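Local atomic coordinates of putative cobalamin synthesis related protein (PDB entry 2NPN), a protein that probably acts as an S-adenosylmethionine-dependent methyltransferase of cobalamin biosynthesis, consistent with a precorrin-6A synthase (deacetylating) activity. Residues A[3-8]-A[105-110]; A[183-188]-A[242-247]. One frame throughout, in Å; residues are numbered along the deposited sequence.

Interaction 1 of 2, residues A[3-8]-A[105-110]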
loop_
_atom_site.group_PDB
_atom_site.type_symbol
_atom_site.label_atom_id
_atom_site.label_comp_id
_atom_site.label_asym_id
_atom_site.label_seq_id
_atom_site.Cartn_x
_atom_site.Cartn_y
_atom_site.Cartn_z
ATOM N N ARG A 3 -21.660 14.497 4.868
ATOM C CA ARG A 3 -20.236 14.659 4.993
ATOM C C ARG A 3 -19.529 14.151 3.727
ATOM O O ARG A 3 -20.118 13.407 2.939
ATOM C CB ARG A 3 -19.739 13.897 6.215
ATOM C CG ARG A 3 -20.317 14.421 7.535
ATOM C CD ARG A 3 -19.877 13.534 8.684
ATOM N NE ARG A 3 -20.077 14.192 9.973
ATOM C CZ ARG A 3 -21.237 14.241 10.632
ATOM N NH1 ARG A 3 -22.335 13.650 10.144
ATOM N NH2 ARG A 3 -21.337 14.896 11.781
ATOM N N THR A 4 -18.298 14.607 3.519
ATOM C CA THR A 4 -17.379 14.065 2.506
ATOM C C THR A 4 -16.341 13.198 3.187
ATOM O O THR A 4 -15.755 13.630 4.162
ATOM C CB THR A 4 -16.668 15.193 1.762
ATOM O OG1 THR A 4 -17.659 15.959 1.056
ATOM C CG2 THR A 4 -15.633 14.645 0.770
ATOM N N ILE A 5 -16.148 11.972 2.689
ATOM C CA ILE A 5 -15.077 11.105 3.137
ATOM C C ILE A 5 -14.052 11.004 2.008
ATOM O O ILE A 5 -14.339 10.429 0.959
ATOM C CB ILE A 5 -15.577 9.684 3.524
ATOM C CG1 ILE A 5 -16.548 9.717 4.713
ATOM C CG2 ILE A 5 -14.383 8.788 3.844
ATOM C CD1 ILE A 5 -17.222 8.396 5.029
ATOM N N TYR A 6 -12.886 11.626 2.195
ATOM C CA TYR A 6 -11.813 11.521 1.240
ATOM C C TYR A 6 -11.041 10.261 1.602
ATOM O O TYR A 6 -10.682 10.066 2.749
ATOM C CB TYR A 6 -10.851 12.696 1.312
ATOM C CG TYR A 6 -11.390 13.988 0.871
ATOM C CD1 TYR A 6 -11.549 14.247 -0.471
ATOM C CD2 TYR A 6 -11.665 14.998 1.791
ATOM C CE1 TYR A 6 -12.003 15.453 -0.919
ATOM C CE2 TYR A 6 -12.139 16.242 1.353
ATOM C CZ TYR A 6 -12.298 16.449 -0.013
ATOM O OH TYR A 6 -12.768 17.656 -0.472
ATOM N N VAL A 7 -10.754 9.434 0.599
ATOM C CA VAL A 7 -9.896 8.268 0.815
ATOM C C VAL A 7 -8.636 8.557 0.014
ATOM O O VAL A 7 -8.675 8.566 -1.215
ATOM C CB VAL A 7 -10.580 6.961 0.360
ATOM C CG1 VAL A 7 -9.656 5.771 0.598
ATOM C CG2 VAL A 7 -11.929 6.807 1.101
ATOM N N ILE A 8 -7.575 8.876 0.729
ATOM C CA ILE A 8 -6.436 9.549 0.108
ATOM C C ILE A 8 -5.211 8.619 0.053
ATOM O O ILE A 8 -4.633 8.265 1.092
ATOM C CB ILE A 8 -6.037 10.874 0.848
ATOM C CG1 ILE A 8 -7.266 11.768 1.050
ATOM C CG2 ILE A 8 -4.883 11.560 0.096
ATOM C CD1 ILE A 8 -6.956 13.124 1.590
ATOM N N VAL A 105 -13.861 14.348 6.327
ATOM C CA VAL A 105 -12.863 13.494 6.972
ATOM C C VAL A 105 -11.992 12.863 5.894
ATOM O O VAL A 105 -12.493 12.566 4.807
ATOM C CB VAL A 105 -13.512 12.403 7.862
ATOM C CG1 VAL A 105 -14.474 11.576 7.128
ATOM C CG2 VAL A 105 -12.484 11.506 8.587
ATOM N N ALA A 106 -10.708 12.719 6.181
ATOM C CA ALA A 106 -9.774 12.048 5.280
ATOM C C ALA A 106 -9.304 10.736 5.920
ATOM O O ALA A 106 -8.824 10.751 7.071
ATOM C CB ALA A 106 -8.538 12.956 4.993
ATOM N N PHE A 107 -9.370 9.631 5.161
ATOM C CA PHE A 107 -8.709 8.380 5.521
ATOM C C PHE A 107 -7.405 8.281 4.732
ATOM O O PHE A 107 -7.430 8.466 3.508
ATOM C CB PHE A 107 -9.557 7.168 5.175
ATOM C CG PHE A 107 -10.697 6.887 6.122
ATOM C CD1 PHE A 107 -10.629 5.806 6.995
ATOM C CD2 PHE A 107 -11.818 7.669 6.107
ATOM C CE1 PHE A 107 -11.660 5.496 7.841
ATOM C CE2 PHE A 107 -12.892 7.383 6.954
ATOM C CZ PHE A 107 -12.811 6.274 7.843
ATOM N N LEU A 108 -6.300 7.972 5.401
ATOM C CA LEU A 108 -5.005 7.879 4.735
ATOM C C LEU A 108 -4.737 6.437 4.380
ATOM O O LEU A 108 -4.909 5.526 5.226
ATOM C CB LEU A 108 -3.907 8.420 5.644
ATOM C CG LEU A 108 -4.156 9.814 6.202
ATOM C CD1 LEU A 108 -2.948 10.219 7.055
ATOM C CD2 LEU A 108 -4.469 10.782 5.087
ATOM N N VAL A 109 -4.260 6.208 3.159
ATOM C CA VAL A 109 -3.975 4.851 2.676
ATOM C C VAL A 109 -2.601 4.881 2.013
ATOM O O VAL A 109 -2.349 5.714 1.126
ATOM C CB VAL A 109 -5.030 4.374 1.639
ATOM C CG1 VAL A 109 -4.666 2.977 1.156
ATOM C CG2 VAL A 109 -6.432 4.400 2.291
ATOM N N TRP A 110 -1.713 3.981 2.396
ATOM C CA TRP A 110 -0.427 3.917 1.734
ATOM C C TRP A 110 -0.591 3.550 0.245
ATOM O O TRP A 110 -1.440 2.719 -0.111
ATOM C CB TRP A 110 0.446 2.873 2.420
ATOM C CG TRP A 110 0.877 3.227 3.774
ATOM C CD1 TRP A 110 0.507 2.613 4.935
ATOM C CD2 TRP A 110 1.757 4.288 4.144
ATOM N NE1 TRP A 110 1.097 3.232 6.002
ATOM C CE2 TRP A 110 1.859 4.273 5.545
ATOM C CE3 TRP A 110 2.412 5.299 3.425
ATOM C CZ2 TRP A 110 2.643 5.173 6.228
ATOM C CZ3 TRP A 110 3.173 6.214 4.108
ATOM C CH2 TRP A 110 3.295 6.139 5.493
#

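Interaction 2 of 2, residues A[183-188]-A[242-247]. With SAM (S-adenosylmethionine), chain C.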
loop_
_atom_site.group_PDB
_atom_site.type_symbol
_atom_site.label_atom_id
_atom_site.label_comp_id
_atom_site.label_asym_id
_atom_site.label_seq_id
_atom_site.Cartn_x
_atom_site.Cartn_y
_atom_site.Cartn_z
ATOM N N VAL A 183 4.314 -8.843 -11.719
ATOM C CA VAL A 183 4.691 -8.076 -10.523
ATOM C C VAL A 183 4.150 -8.818 -9.305
ATOM O O VAL A 183 2.982 -9.243 -9.296
ATOM C CB VAL A 183 4.093 -6.675 -10.564
ATOM C CG1 VAL A 183 4.410 -5.915 -9.239
ATOM C CG2 VAL A 183 4.608 -5.920 -11.785
ATOM N N VAL A 184 4.973 -9.000 -8.279
ATOM C CA VAL A 184 4.612 -9.764 -7.103
ATOM C C VAL A 184 4.660 -8.867 -5.847
ATOM O O VAL A 184 5.660 -8.191 -5.595
ATOM C CB VAL A 184 5.489 -10.971 -6.893
ATOM C CG1 VAL A 184 5.023 -11.808 -5.722
ATOM C CG2 VAL A 184 5.606 -11.808 -8.177
HETATM N N MSE A 185 3.536 -8.841 -5.162
HETATM C CA MSE A 185 3.364 -8.115 -3.918
HETATM C C MSE A 185 2.975 -9.093 -2.809
HETATM O O MSE A 185 2.607 -10.244 -3.051
HETATM C CB MSE A 185 2.278 -7.023 -4.082
HETATM C CG MSE A 185 2.601 -6.109 -5.228
HETATM SE SE MSE A 185 1.245 -4.734 -5.610
HETATM C CE MSE A 185 1.717 -3.533 -4.192
ATOM N N LEU A 186 3.019 -8.611 -1.563
ATOM C CA LEU A 186 2.533 -9.402 -0.438
ATOM C C LEU A 186 3.278 -10.771 -0.324
ATOM O O LEU A 186 2.718 -11.732 0.191
ATOM C CB LEU A 186 1.033 -9.610 -0.519
ATOM C CG LEU A 186 0.215 -8.337 -0.367
ATOM C CD1 LEU A 186 -1.248 -8.606 -0.692
ATOM C CD2 LEU A 186 0.310 -7.831 1.083
ATOM N N ASP A 187 4.543 -10.832 -0.708
ATOM C CA ASP A 187 5.295 -12.092 -0.593
ATOM C C ASP A 187 6.044 -12.087 0.726
ATOM O O ASP A 187 6.996 -11.333 0.884
ATOM C CB ASP A 187 6.330 -12.270 -1.734
ATOM C CG ASP A 187 7.020 -13.636 -1.716
ATOM O OD1 ASP A 187 6.681 -14.516 -0.874
ATOM O OD2 ASP A 187 7.891 -13.827 -2.584
ATOM N N GLY A 188 5.581 -12.900 1.660
ATOM C CA GLY A 188 6.249 -13.044 2.962
ATOM C C GLY A 188 7.417 -13.998 2.944
ATOM O O GLY A 188 8.078 -14.167 3.972
HETATM N N MSE A 242 8.916 -4.979 3.664
HETATM C CA MSE A 242 7.964 -5.022 2.562
HETATM C C MSE A 242 8.776 -4.893 1.297
HETATM O O MSE A 242 9.583 -3.968 1.183
HETATM C CB MSE A 242 6.932 -3.910 2.632
HETATM C CG MSE A 242 5.900 -4.112 3.732
HETATM SE SE MSE A 242 4.472 -2.807 3.670
HETATM C CE MSE A 242 5.555 -1.198 3.786
ATOM N N ASP A 243 8.603 -5.864 0.414
ATOM C CA ASP A 243 9.271 -5.887 -0.873
ATOM C C ASP A 243 8.246 -5.989 -2.000
ATOM O O ASP A 243 7.124 -6.513 -1.810
ATOM C CB ASP A 243 10.350 -6.987 -1.012
ATOM C CG ASP A 243 9.795 -8.457 -0.903
ATOM O OD1 ASP A 243 8.678 -8.659 -0.370
ATOM O OD2 ASP A 243 10.507 -9.437 -1.293
ATOM N N THR A 244 8.674 -5.559 -3.188
ATOM C CA THR A 244 7.874 -5.730 -4.408
ATOM C C THR A 244 8.901 -6.095 -5.473
ATOM O O THR A 244 10.049 -5.614 -5.441
ATOM C CB THR A 244 7.133 -4.399 -4.790
ATOM O OG1 THR A 244 6.246 -3.977 -3.738
ATOM C CG2 THR A 244 6.260 -4.542 -6.066
ATOM N N TYR A 245 8.521 -6.960 -6.405
ATOM C CA TYR A 245 9.470 -7.338 -7.453
ATOM C C TYR A 245 8.726 -7.602 -8.756
ATOM O O TYR A 245 7.544 -7.890 -8.757
ATOM C CB TYR A 245 10.362 -8.487 -7.024
ATOM C CG TYR A 245 9.672 -9.758 -6.547
ATOM C CD1 TYR A 245 9.497 -10.849 -7.407
ATOM C CD2 TYR A 245 9.292 -9.936 -5.208
ATOM C CE1 TYR A 245 8.891 -12.051 -6.975
ATOM C CE2 TYR A 245 8.719 -11.120 -4.793
ATOM C CZ TYR A 245 8.531 -12.190 -5.676
ATOM O OH TYR A 245 7.993 -13.404 -5.202
ATOM N N LEU A 246 9.482 -7.540 -9.853
ATOM C CA LEU A 246 8.956 -7.785 -11.190
ATOM C C LEU A 246 9.801 -8.913 -11.777
ATOM O O LEU A 246 11.026 -8.843 -11.694
ATOM C CB LEU A 246 9.050 -6.532 -12.074
ATOM C CG LEU A 246 8.350 -6.625 -13.423
ATOM C CD1 LEU A 246 7.890 -5.170 -13.870
ATOM C CD2 LEU A 246 9.191 -7.311 -14.451
ATOM N N LEU A 247 9.163 -9.960 -12.259
ATOM C CA LEU A 247 9.821 -11.096 -12.946
ATOM C C LEU A 247 9.462 -10.988 -14.405
ATOM O O LEU A 247 8.329 -10.729 -14.786
ATOM C CB LEU A 247 9.281 -12.419 -12.405
ATOM C CG LEU A 247 9.525 -12.716 -10.918
ATOM C CD1 LEU A 247 8.908 -14.127 -10.529
ATOM C CD2 LEU A 247 10.942 -12.635 -10.568
HETATM N N SAM C . -1.972 0.210 -1.645
HETATM C CA SAM C . -0.518 -0.134 -1.665
HETATM C C SAM C . 0.154 0.366 -2.930
HETATM O O SAM C . 1.388 0.164 -3.087
HETATM O OXT SAM C . -0.517 1.003 -3.767
HETATM C CB SAM C . -0.321 -1.651 -1.496
HETATM C CG SAM C . -0.728 -2.182 -0.120
HETATM S SD SAM C . -0.397 -3.953 0.181
HETATM C CE SAM C . -1.177 -4.033 1.819
HETATM C "C5'" SAM C . 1.309 -4.103 0.818
HETATM C "C4'" SAM C . 2.330 -4.596 -0.222
HETATM O "O4'" SAM C . 2.705 -3.530 -1.030
HETATM C "C3'" SAM C . 3.649 -5.114 0.353
HETATM O "O3'" SAM C . 3.565 -6.453 0.772
HETATM C "C2'" SAM C . 4.623 -4.919 -0.778
HETATM O "O2'" SAM C . 4.399 -5.903 -1.773
HETATM C "C1'" SAM C . 4.113 -3.583 -1.274
HETATM N N9 SAM C . 4.797 -2.431 -0.645
HETATM C C8 SAM C . 4.166 -1.392 0.020
HETATM N N7 SAM C . 5.060 -0.472 0.393
HETATM C C5 SAM C . 6.277 -0.885 -0.072
HETATM C C6 SAM C . 7.540 -0.312 -0.042
HETATM N N6 SAM C . 7.776 0.885 0.554
HETATM N N1 SAM C . 8.600 -0.992 -0.631
HETATM C C2 SAM C . 8.371 -2.179 -1.300
HETATM N N3 SAM C . 7.127 -2.745 -1.339
HETATM C C4 SAM C . 6.081 -2.106 -0.760
HETATM O O HOH W 1 6.239 -9.166 -2.682
#

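Interaction 1 of 2, residues A[3-8]-A[105-110]
Ile5, Val105 and Phe107 form the apolar centre of the pairing between residues 3-8 and 105-110. Ile5 CG2 comes within 3.6 Å of Phe107 CD2 and nearly as close to CE2, so this methyl meets those two ring atoms obliquely. The other branch runs beside Val105, the two side chains pointing the same way, with Ile5 CG1 and Val105 CG1 3.7 Å apart. Val105 CG1 is placed there by a chi1 of 55°, between its own backbone N and carbonyl carbon. Further along the same face, the side chains of Val7 and Val109 meet at a slant, with Val7 CG1 3.9 Å from Val109 CG2. On the reverse face Ile8 CD1 touches Ala106 CB at 3.8 Å, and the Tyr6 ring has Thr4 CG2 over the centre of one face.

Between the two layers of side chains runs a parallel ladder of five hydrogen bonds. Thr4 O accepts from Val105 N. Tyr6 straddles Ala106, its N giving to Val105 O and its O accepting from Phe107 N at 2.8 Å, and Ala106 CA adds a CA-H...O contact to that same Tyr6 O at 3.3 Å. Ile8 repeats the pattern around Leu108. Its bond from N to Phe107 O is nearly straight (173°), whereas Val109 N approaches Ile8 O tilted from the carbonyl plane, and that bond bends to 152°.

The pair belongs to the five-stranded parallel sheet of the N-terminal alpha/beta domain of the tetrapyrrole methylases. Trp110, just past the ladder, gives its carbonyl oxygen to the amino group of bound S-adenosylmethionine. Strand 134-139 adjoins residues 3-8, strand 31-35 adjoins residues 105-110, and helix 119-130 packs on Val7 and Phe107 through Ile123.

Interaction 2 of 2, residues A[183-188]-A[242-247]
Asp187 OD2 is gripped by two donors, Tyr245 OH from across the contact at 2.7 Å and Ala191 N from the following loop. The hydroxyl comes to the anti side of the carboxylate, 33° out of its plane, while OD1 accepts from Lys189 N; together these bonds should fix the rotation of the group. The setting is an antiparallel pair in the mixed sheet of the second alpha/beta domain of a tetrapyrrole methylase, at the strand ends that line the S-adenosylmethionine pocket.

Tyr245 CG takes the crowded position between backbone N and carbonyl carbon (chi1 55°), and the ring leans across Val184. Val184 CB stands over one ring face, 3.7 Å from the centroid, in a CH-pi contact, and Val184 CG1 reaches on to the hydroxyl oxygen. Trp192 meets the same ring edge-to-face. Beneath this, Val184 and Tyr245 are a hydrogen-bonded pair, the bond from Val184 N to Tyr245 O (2.8 Å) being shorter than its return from Tyr245 N to Val184 O (3.2 Å). On the other face, Val183 CG2 packs against Leu246 CD1.

Past Met185 the chain leaves the strand, and a water joins Asp187 N, Val184 O and Asp243 O by hydrogen bonds. Lys231 forms a salt bridge with Asp243 OD2 and also donates to Asp187 O, linking the two segments from outside.

Cofactor recognition falls largely to backbone atoms. The ribose O2' accepts from Leu186 N at 3.0 Å and gives its own proton to Asp243 O at 2.8 Å. The base is also met by a side chain: Thr244 OG1 donates to adenine N3 at 2.8 Å.

Overall arrangement
Interactions 1 and 2 illustrate how a two-domain methyltransferase of this class builds one cofactor site from two separate sheets. Both are buried, on opposite sides of the chain's centre, with centres about 26 Å apart, and they share no strand: residues 3-8 and 105-110 run parallel inside the first sheet, residues 183-188 and 242-247 antiparallel inside the second. Interaction 1 is held by backbone bonds and apolar packing, and approaches S-adenosylmethionine only at its trailing end, on the amino-acid side. Interaction 2 trades ladder length for polar chemistry, with a buried carboxylate, a bridging water and direct hold on the ribose and adenine.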